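Local coordinates for catalase (PDB 4QOL), which breaks down hydrogen peroxide to water and oxygen at a heme iron and probably also oxidises phenolic substrates in a peroxidase-like reaction, at residues P304-F307 with F308-T311; S431-E434 with E435-Q438; I460-F463 with Y464-D467. All coordinates share one frame; numbering follows the deposited sequence.

Contact 1 of 3, residues P304-F307 with F308-T311; sequences PENF and FAET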
ATOM      1  N   PRO A 304      -4.581  13.885 -23.695  1.00 19.03           N
ATOM      2  CA  PRO A 304      -4.347  14.284 -22.293  1.00 18.34           C
ATOM      3  C   PRO A 304      -3.134  15.139 -22.112  1.00 17.84           C
ATOM      4  O   PRO A 304      -2.177  15.140 -22.965  1.00 18.97           O
ATOM      5  CB  PRO A 304      -4.166  12.943 -21.552  1.00 18.49           C
ATOM      6  CG  PRO A 304      -4.797  11.930 -22.492  1.00 20.27           C
ATOM      7  CD  PRO A 304      -4.475  12.426 -23.869  1.00 20.10           C
ATOM      8  N   GLU A 305      -3.118  15.835 -20.988  1.00 19.05           N
ATOM      9  CA  GLU A 305      -1.885  16.620 -20.668  1.00 19.94           C
ATOM     10  C   GLU A 305      -0.779  15.798 -20.057  1.00 19.05           C
ATOM     11  O   GLU A 305       0.384  16.160 -20.199  1.00 17.90           O
ATOM     12  CB  GLU A 305      -2.258  17.756 -19.708  1.00 23.31           C
ATOM     13  CG  GLU A 305      -3.162  18.799 -20.378  1.00 24.34           C
ATOM     14  CD  GLU A 305      -2.450  19.421 -21.612  1.00 32.04           C
ATOM     15  OE1 GLU A 305      -2.885  19.190 -22.812  1.00 33.76           O
ATOM     16  OE2 GLU A 305      -1.422  20.115 -21.378  1.00 31.96           O
ATOM     17  N   ASN A 306      -1.134  14.721 -19.343  1.00 16.67           N
ATOM     18  CA  ASN A 306      -0.106  13.875 -18.691  1.00 16.65           C
ATOM     19  C   ASN A 306      -0.602  12.422 -18.732  1.00 14.70           C
ATOM     20  O   ASN A 306      -1.712  12.105 -18.302  1.00 14.27           O
ATOM     21  CB  ASN A 306       0.150  14.301 -17.258  1.00 15.71           C
ATOM     22  CG  ASN A 306       1.205  13.450 -16.585  1.00 16.43           C
ATOM     23  OD1 ASN A 306       0.902  12.460 -15.896  1.00 15.05           O
ATOM     24  ND2 ASN A 306       2.469  13.875 -16.711  1.00 17.61           N
ATOM     25  N   PHE A 307       0.188  11.565 -19.330  1.00 14.25           N
ATOM     26  CA  PHE A 307      -0.285  10.201 -19.590  1.00 14.59           C
ATOM     27  C   PHE A 307      -0.547   9.464 -18.277  1.00 12.63           C
ATOM     28  O   PHE A 307      -1.569   8.772 -18.105  1.00 13.84           O
ATOM     29  CB  PHE A 307       0.748   9.458 -20.449  1.00 13.91           C
ATOM     30  CG  PHE A 307       0.327   8.062 -20.848  1.00 15.14           C
ATOM     31  CD1 PHE A 307       0.580   7.001 -20.034  1.00 15.60           C
ATOM     32  CD2 PHE A 307      -0.350   7.859 -22.021  1.00 16.57           C
ATOM     33  CE1 PHE A 307       0.155   5.737 -20.379  1.00 16.36           C
ATOM     34  CE2 PHE A 307      -0.674   6.595 -22.444  1.00 15.33           C
ATOM     35  CZ  PHE A 307      -0.449   5.529 -21.620  1.00 15.91           C
ATOM     36  N   PHE A 308       0.401   9.527 -17.355  1.00 12.87           N
ATOM     37  CA  PHE A 308       0.198   8.808 -16.078  1.00 13.57           C
ATOM     38  C   PHE A 308      -1.082   9.293 -15.357  1.00 14.02           C
ATOM     39  O   PHE A 308      -1.893   8.486 -14.882  1.00 14.04           O
ATOM     40  CB  PHE A 308       1.419   8.960 -15.178  1.00 13.52           C
ATOM     41  CG  PHE A 308       1.278   8.324 -13.833  1.00 13.69           C
ATOM     42  CD1 PHE A 308       1.613   7.009 -13.634  1.00 14.28           C
ATOM     43  CD2 PHE A 308       0.715   9.028 -12.778  1.00 14.47           C
ATOM     44  CE1 PHE A 308       1.415   6.426 -12.373  1.00 13.89           C
ATOM     45  CE2 PHE A 308       0.563   8.451 -11.502  1.00 14.06           C
ATOM     46  CZ  PHE A 308       0.888   7.163 -11.298  1.00 14.02           C
ATOM     47  N   ALA A 309      -1.179  10.598 -15.166  1.00 13.76           N
ATOM     48  CA  ALA A 309      -2.151  11.132 -14.286  1.00 14.71           C
ATOM     49  C   ALA A 309      -3.564  10.886 -14.819  1.00 14.07           C
ATOM     50  O   ALA A 309      -4.513  10.771 -14.040  1.00 16.03           O
ATOM     51  CB  ALA A 309      -1.926  12.646 -14.022  1.00 15.44           C
ATOM     52  N   GLU A 310      -3.698  10.887 -16.147  1.00 13.23           N
ATOM     53  CA  GLU A 310      -5.002  10.816 -16.824  1.00 15.16           C
ATOM     54  C   GLU A 310      -5.249   9.456 -17.438  1.00 15.90           C
ATOM     55  O   GLU A 310      -6.224   8.824 -17.105  1.00 19.96           O
ATOM     56  CB  GLU A 310      -5.080  11.929 -17.878  1.00 15.50           C
ATOM     57  CG  GLU A 310      -5.053  13.316 -17.238  1.00 15.64           C
ATOM     58  CD  GLU A 310      -4.861  14.409 -18.226  1.00 17.63           C
ATOM     59  OE1 GLU A 310      -5.788  14.599 -19.012  1.00 20.35           O
ATOM     60  OE2 GLU A 310      -3.766  15.049 -18.234  1.00 18.35           O
ATOM     61  N   THR A 311      -4.351   8.950 -18.256  1.00 15.07           N
ATOM     62  CA  THR A 311      -4.595   7.647 -18.892  1.00 15.28           C
ATOM     63  C   THR A 311      -4.282   6.470 -17.948  1.00 15.71           C
ATOM     64  O   THR A 311      -5.127   5.581 -17.767  1.00 14.79           O
ATOM     65  CB  THR A 311      -3.867   7.529 -20.230  1.00 16.54           C
ATOM     66  OG1 THR A 311      -4.263   8.615 -21.077  1.00 15.47           O
ATOM     67  CG2 THR A 311      -4.125   6.233 -20.908  1.00 16.05           C
TER
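Asn-306 is the N-cap of the short helix 307-312 and its side chain caps the N-H of Ala-309, a local contact where the chain leaves strand 293-302 of the catalase beta-barrel and turns into the helix. Asn-306 OD1 accepts from Ala-309 N at 2.9 Å, with the donor in the carbonyl plane of the amide. The side chain reaches this N-H because its CG stands anti to the backbone N (chi1 -180°), which carries OD1 forward over the first turn.

A second grip runs the other way. Glu-310, its chain extended beyond CG, reaches back to the loop, where its OE2 takes Asn-306 N at 2.9 Å, approached from above the carboxylate plane. Glu-305 N points at the same oxygen, but that bond is weak and bent. Two backbone N-H groups thus share one carboxylate oxygen, while OE1 rests on Pro-304 CB and is held from outside the turn by Tyr-64 OH. Tyr-64 probably fixes the rotation of the carboxylate.

The cap is also part of the tetramer: Pro-378 of a second subunit packs on Asn-306 and Ala-309, and the backbone of Phe-307 is hydrogen-bonded to a third subunit. Thr-311, about 7 Å by its side chain from a bound heme, sits over one face of the Phe-307 ring, its CB 4.0 Å from the ring centroid.

Contact 2 of 3, residues S431-E434 with E435-Q438; sequences SYSE and EEKQ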
ATOM      1  N   SER A 431     -20.614 -16.412 -42.856  1.00 24.19           N
ATOM      2  CA  SER A 431     -20.715 -15.001 -43.282  1.00 24.81           C
ATOM      3  C   SER A 431     -19.400 -14.428 -43.814  1.00 24.04           C
ATOM      4  O   SER A 431     -19.390 -13.360 -44.452  1.00 25.17           O
ATOM      5  CB  SER A 431     -21.263 -14.140 -42.136  1.00 25.71           C
ATOM      6  OG  SER A 431     -20.239 -13.807 -41.182  1.00 25.46           O
ATOM      7  N   TYR A 432     -18.290 -15.140 -43.593  1.00 24.67           N
ATOM      8  CA  TYR A 432     -17.019 -14.696 -44.080  1.00 24.04           C
ATOM      9  C   TYR A 432     -16.958 -14.899 -45.616  1.00 26.98           C
ATOM     10  O   TYR A 432     -17.407 -15.910 -46.119  1.00 27.94           O
ATOM     11  CB  TYR A 432     -15.854 -15.485 -43.427  1.00 24.02           C
ATOM     12  CG  TYR A 432     -15.480 -15.066 -41.989  1.00 22.25           C
ATOM     13  CD1 TYR A 432     -15.440 -13.727 -41.619  1.00 22.37           C
ATOM     14  CD2 TYR A 432     -15.277 -16.018 -41.008  1.00 19.93           C
ATOM     15  CE1 TYR A 432     -15.157 -13.350 -40.309  1.00 20.72           C
ATOM     16  CE2 TYR A 432     -14.987 -15.667 -39.676  1.00 21.55           C
ATOM     17  CZ  TYR A 432     -14.940 -14.324 -39.330  1.00 21.91           C
ATOM     18  OH  TYR A 432     -14.645 -13.963 -38.004  1.00 22.07           O
ATOM     19  N   SER A 433     -16.289 -13.976 -46.301  1.00 29.14           N
ATOM     20  CA  SER A 433     -15.842 -14.192 -47.685  1.00 28.38           C
ATOM     21  C   SER A 433     -14.855 -15.336 -47.724  1.00 28.69           C
ATOM     22  O   SER A 433     -14.331 -15.751 -46.688  1.00 26.63           O
ATOM     23  CB  SER A 433     -15.190 -12.923 -48.247  1.00 27.75           C
ATOM     24  OG  SER A 433     -13.931 -12.678 -47.645  1.00 26.45           O
ATOM     25  N   GLU A 434     -14.594 -15.849 -48.925  1.00 27.48           N
ATOM     26  CA  GLU A 434     -13.694 -16.932 -49.057  1.00 28.81           C
ATOM     27  C   GLU A 434     -12.306 -16.512 -48.570  1.00 29.26           C
ATOM     28  O   GLU A 434     -11.605 -17.330 -48.022  1.00 28.90           O
ATOM     29  CB  GLU A 434     -13.643 -17.437 -50.516  1.00 33.05           C
ATOM     30  CG  GLU A 434     -12.598 -18.517 -50.776  1.00 35.05           C
ATOM     31  CD  GLU A 434     -12.690 -19.752 -49.863  1.00 35.65           C
ATOM     32  OE1 GLU A 434     -11.669 -20.432 -49.706  1.00 36.83           O
ATOM     33  OE2 GLU A 434     -13.779 -20.088 -49.360  1.00 37.81           O
ATOM     34  N   GLU A 435     -11.908 -15.267 -48.853  1.00 29.56           N
ATOM     35  CA  GLU A 435     -10.591 -14.736 -48.484  1.00 30.76           C
ATOM     36  C   GLU A 435     -10.530 -14.712 -46.955  1.00 26.54           C
ATOM     37  O   GLU A 435      -9.522 -15.083 -46.368  1.00 27.75           O
ATOM     38  CB  GLU A 435     -10.388 -13.321 -49.056  1.00 33.81           C
ATOM     39  CG  GLU A 435     -10.162 -13.229 -50.582  1.00 40.16           C
ATOM     40  CD  GLU A 435     -11.381 -13.641 -51.430  1.00 44.14           C
ATOM     41  OE1 GLU A 435     -11.187 -14.127 -52.557  1.00 51.02           O
ATOM     42  OE2 GLU A 435     -12.560 -13.477 -51.003  1.00 46.89           O
ATOM     43  N   GLU A 436     -11.620 -14.256 -46.330  1.00 26.04           N
ATOM     44  CA  GLU A 436     -11.684 -14.180 -44.857  1.00 25.40           C
ATOM     45  C   GLU A 436     -11.647 -15.582 -44.230  1.00 25.56           C
ATOM     46  O   GLU A 436     -10.992 -15.797 -43.200  1.00 23.99           O
ATOM     47  CB  GLU A 436     -12.912 -13.446 -44.427  1.00 27.33           C
ATOM     48  CG  GLU A 436     -12.885 -11.956 -44.721  1.00 29.68           C
ATOM     49  CD  GLU A 436     -14.196 -11.301 -44.342  1.00 31.02           C
ATOM     50  OE1 GLU A 436     -15.265 -11.802 -44.710  1.00 30.79           O
ATOM     51  OE2 GLU A 436     -14.182 -10.305 -43.603  1.00 36.85           O
ATOM     52  N   LYS A 437     -12.344 -16.539 -44.823  1.00 25.18           N
ATOM     53  CA  LYS A 437     -12.290 -17.903 -44.316  1.00 24.00           C
ATOM     54  C   LYS A 437     -10.856 -18.415 -44.435  1.00 24.40           C
ATOM     55  O   LYS A 437     -10.360 -19.115 -43.546  1.00 21.18           O
ATOM     56  CB  LYS A 437     -13.160 -18.833 -45.097  1.00 23.52           C
ATOM     57  CG  LYS A 437     -14.631 -18.674 -44.909  1.00 23.62           C
ATOM     58  CD  LYS A 437     -15.306 -19.796 -45.695  1.00 24.96           C
ATOM     59  CE  LYS A 437     -16.802 -19.755 -45.555  1.00 29.35           C
ATOM     60  NZ  LYS A 437     -17.415 -18.667 -46.337  1.00 35.42           N
ATOM     61  N   GLN A 438     -10.216 -18.116 -45.547  1.00 24.39           N
ATOM     62  CA  GLN A 438      -8.831 -18.607 -45.720  1.00 28.55           C
ATOM     63  C   GLN A 438      -7.910 -18.011 -44.648  1.00 24.68           C
ATOM     64  O   GLN A 438      -7.056 -18.701 -44.101  1.00 23.52           O
ATOM     65  CB  GLN A 438      -8.293 -18.313 -47.141  1.00 35.33           C
ATOM     66  CG  GLN A 438      -8.860 -19.308 -48.165  1.00 42.84           C
ATOM     67  CD  GLN A 438      -8.298 -19.142 -49.587  1.00 48.13           C
ATOM     68  OE1 GLN A 438      -7.180 -18.661 -49.775  1.00 54.04           O
ATOM     69  NE2 GLN A 438      -9.077 -19.549 -50.588  1.00 50.29           N
TER
HETATM   70  O   HOH W   1     -16.322 -19.450 -49.163  1.00 28.93           O
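Ser-433 and Glu-436 grip each other in both directions. Ser-433 OG accepts from Glu-436 N at 3.1 Å, and in return Glu-436 OE1 takes Ser-433 N at 2.9 Å through its anti lone pair, in a nearly straight bond (161°). The hydroxyl of Ser-433 also donates weakly to OE1. With chi1 at 71°, OG lies between the backbone N and the carbonyl carbon, where it can meet the N-H of Glu-436.

Tyr-432 packs beside this pair. Glu-436 OE1 comes up at the edge of its ring, 3.6 Å from CD1, with the ring and carboxylate planes nearly perpendicular. Lys-437 passes on the other flank: its CG rests on Tyr-432 CB, and a bend at chi4 (75°) brings NZ to Tyr-432 O at 2.8 Å. A water bound to NZ donates to Glu-434 OE2, joining two charges whose atoms do not meet directly. A methionine in place of Lys-437 would probably leave Tyr-432 O without this donor and the carboxylate of Glu-434 without its water-borne link to a positive charge.

Across the first turn of the helix, Glu-434 OE1 receives Gln-438 NE2 at 2.9 Å, the oxygen lying in the amide plane of Gln-438.

Further out, Arg-473 of helix 468-478 forms a salt bridge with Glu-434 OE1, the ring of Tyr-429 takes Lys-437 in a cation-pi contact, and Tyr-432 OH is hydrogen-bonded to Thr-179 O. These ties join the turn to helices 175-181, 423-431 and 468-478. The reciprocal bonds of Ser-433 and Glu-436 make a capping box, opening helix 434-448 in the C-terminal helical part of this catalase.

Contact 3 of 3, residues I460-F463 with Y464-D467; sequences ICNF and YRAD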
ATOM      1  N   ILE A 460     -10.495 -28.769 -33.183  1.00 18.10           N
ATOM      2  CA  ILE A 460     -11.063 -29.104 -34.489  1.00 18.28           C
ATOM      3  C   ILE A 460     -12.518 -29.545 -34.407  1.00 19.44           C
ATOM      4  O   ILE A 460     -13.365 -29.100 -35.150  1.00 18.35           O
ATOM      5  CB  ILE A 460     -10.209 -30.207 -35.181  1.00 18.10           C
ATOM      6  CG1 ILE A 460      -8.888 -29.625 -35.601  1.00 17.27           C
ATOM      7  CG2 ILE A 460     -10.937 -30.782 -36.380  1.00 17.72           C
ATOM      8  CD1 ILE A 460      -7.874 -30.689 -35.885  1.00 17.18           C
ATOM      9  N   CYS A 461     -12.800 -30.434 -33.460  1.00 20.00           N
ATOM     10  CA  CYS A 461     -14.153 -30.909 -33.252  1.00 20.68           C
ATOM     11  C   CYS A 461     -15.111 -29.805 -32.865  1.00 19.90           C
ATOM     12  O   CYS A 461     -16.267 -29.798 -33.300  1.00 19.03           O
ATOM     13  CB  CYS A 461     -14.150 -32.038 -32.225  1.00 21.96           C
ATOM     14  SG  CYS A 461     -13.337 -33.538 -32.972  1.00 26.86           S
ATOM     15  N   ASN A 462     -14.663 -28.857 -32.032  1.00 18.43           N
ATOM     16  CA  ASN A 462     -15.565 -27.756 -31.704  1.00 18.08           C
ATOM     17  C   ASN A 462     -15.911 -26.920 -32.931  1.00 17.81           C
ATOM     18  O   ASN A 462     -17.045 -26.506 -33.091  1.00 17.93           O
ATOM     19  CB  ASN A 462     -14.939 -26.854 -30.584  1.00 17.16           C
ATOM     20  CG  ASN A 462     -14.910 -27.517 -29.211  1.00 18.06           C
ATOM     21  OD1 ASN A 462     -15.685 -28.381 -28.915  1.00 20.10           O
ATOM     22  ND2 ASN A 462     -14.057 -27.016 -28.340  1.00 16.46           N
ATOM     23  N   PHE A 463     -14.917 -26.623 -33.756  1.00 17.45           N
ATOM     24  CA  PHE A 463     -15.166 -25.819 -34.962  1.00 18.59           C
ATOM     25  C   PHE A 463     -15.947 -26.639 -36.011  1.00 19.10           C
ATOM     26  O   PHE A 463     -16.778 -26.085 -36.714  1.00 20.11           O
ATOM     27  CB  PHE A 463     -13.842 -25.274 -35.523  1.00 18.28           C
ATOM     28  CG  PHE A 463     -13.156 -24.317 -34.565  1.00 17.09           C
ATOM     29  CD1 PHE A 463     -13.817 -23.220 -34.128  1.00 18.27           C
ATOM     30  CD2 PHE A 463     -11.825 -24.502 -34.151  1.00 17.75           C
ATOM     31  CE1 PHE A 463     -13.219 -22.308 -33.262  1.00 18.60           C
ATOM     32  CE2 PHE A 463     -11.172 -23.595 -33.285  1.00 18.05           C
ATOM     33  CZ  PHE A 463     -11.904 -22.495 -32.837  1.00 18.56           C
ATOM     34  N   TYR A 464     -15.773 -27.974 -35.987  1.00 19.30           N
ATOM     35  CA  TYR A 464     -16.566 -28.860 -36.866  1.00 19.76           C
ATOM     36  C   TYR A 464     -18.086 -28.754 -36.491  1.00 19.21           C
ATOM     37  O   TYR A 464     -18.958 -28.689 -37.359  1.00 19.40           O
ATOM     38  CB  TYR A 464     -16.071 -30.300 -36.739  1.00 20.96           C
ATOM     39  CG  TYR A 464     -16.611 -31.203 -37.841  1.00 24.03           C
ATOM     40  CD1 TYR A 464     -17.868 -31.758 -37.735  1.00 24.95           C
ATOM     41  CD2 TYR A 464     -15.873 -31.396 -38.974  1.00 25.47           C
ATOM     42  CE1 TYR A 464     -18.384 -32.543 -38.750  1.00 28.91           C
ATOM     43  CE2 TYR A 464     -16.345 -32.195 -39.987  1.00 27.15           C
ATOM     44  CZ  TYR A 464     -17.592 -32.732 -39.885  1.00 28.40           C
ATOM     45  OH  TYR A 464     -18.020 -33.525 -40.927  1.00 34.12           O
ATOM     46  N   ARG A 465     -18.377 -28.732 -35.180  1.00 18.81           N
ATOM     47  CA  ARG A 465     -19.752 -28.608 -34.720  1.00 19.18           C
ATOM     48  C   ARG A 465     -20.334 -27.281 -35.087  1.00 18.91           C
ATOM     49  O   ARG A 465     -21.570 -27.177 -35.284  1.00 21.23           O
ATOM     50  CB  ARG A 465     -19.844 -28.776 -33.208  1.00 20.32           C
ATOM     51  CG  ARG A 465     -19.532 -30.176 -32.761  1.00 24.29           C
ATOM     52  CD  ARG A 465     -19.658 -30.314 -31.247  1.00 30.35           C
ATOM     53  NE  ARG A 465     -19.007 -31.562 -30.880  1.00 37.80           N
ATOM     54  CZ  ARG A 465     -17.803 -31.789 -30.333  1.00 42.07           C
ATOM     55  NH1 ARG A 465     -16.969 -30.826 -29.857  1.00 39.22           N
ATOM     56  NH2 ARG A 465     -17.461 -33.077 -30.177  1.00 44.11           N
ATOM     57  N   ALA A 466     -19.526 -26.233 -35.105  1.00 20.88           N
ATOM     58  CA  ALA A 466     -19.962 -24.918 -35.618  1.00 19.79           C
ATOM     59  C   ALA A 466     -20.339 -25.052 -37.100  1.00 20.71           C
ATOM     60  O   ALA A 466     -21.439 -24.680 -37.515  1.00 21.28           O
ATOM     61  CB  ALA A 466     -18.854 -23.878 -35.431  1.00 21.94           C
ATOM     62  N   ASP A 467     -19.448 -25.603 -37.888  1.00 19.06           N
ATOM     63  CA  ASP A 467     -19.703 -25.776 -39.330  1.00 19.68           C
ATOM     64  C   ASP A 467     -18.747 -26.858 -39.883  1.00 20.31           C
ATOM     65  O   ASP A 467     -17.550 -26.823 -39.647  1.00 19.44           O
ATOM     66  CB  ASP A 467     -19.567 -24.418 -40.055  1.00 20.07           C
ATOM     67  CG  ASP A 467     -19.723 -24.509 -41.575  1.00 22.92           C
ATOM     68  OD1 ASP A 467     -18.805 -25.043 -42.249  1.00 24.73           O
ATOM     69  OD2 ASP A 467     -20.768 -24.078 -42.082  1.00 27.36           O
TER
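The last turns of helix 453-466 bring Cys-461 and Asn-462 against Arg-465, whose side chain runs back along the preceding turn. The chain of Arg-465 is extended from CG to NE, and its CG lies 3.3 Å from Cys-461 O. Further on, the same carbonyl oxygen lies over one face of the guanidinium, 3.9 Å from CZ, while Cys-461 CB sits alongside NH1. Asn-462 meets the group differently: its OD1 approaches the edge, near the guanidinium plane and 2.9 Å from NH1, with the amide turned 56° against the guanidinium. The amide's other end is taken up elsewhere, since ND2 donates to Thr-169 O.

Beneath these side chains runs the i to i+4 bonding of an alpha-helix in the C-terminal helical region of the catalase fold. Tyr-464 N reaches Ile-460 O at 2.8 Å, and the series ends with Asp-467 N on Phe-463 O at 3.0 Å, a nearly straight bond (167°). Ala-466 packs its CB against Phe-463 O, 3.3 Å away.

Phe-463 is buried among Thr-175 and Leu-178 of helix 175-181 and Leu-474 of helix 468-478, and its ring also meets that of Tyr-470. Asp-467 leaves helical geometry and at once serves as N-cap of the next helix: OD1 accepts from Tyr-470 N, and OD2 makes a salt bridge with Arg-430. With CG anti to its own N (chi1 176°), the carboxylate stands out from the turn, within bonding distance of both partners.

From the N terminus, contact 1 comes first, closing the loop between strand 293-302 and helix 307-312 close to heme and to two other subunits. More than a hundred residues later, contact 2 closes the turn between helices 423-431 and 434-448, and contact 3 ends helix 453-466 at its junction with helix 468-478. The three follow in series; none nests within or crosses another. Contacts 2 and 3 share the C-terminal helical region, with nearest atoms about 7 Å apart, and both lean on helices 175-181 and 468-478. Contact 1 lies far off, its centre 41 Å from that of contact 2 and 45 Å from that of contact 3.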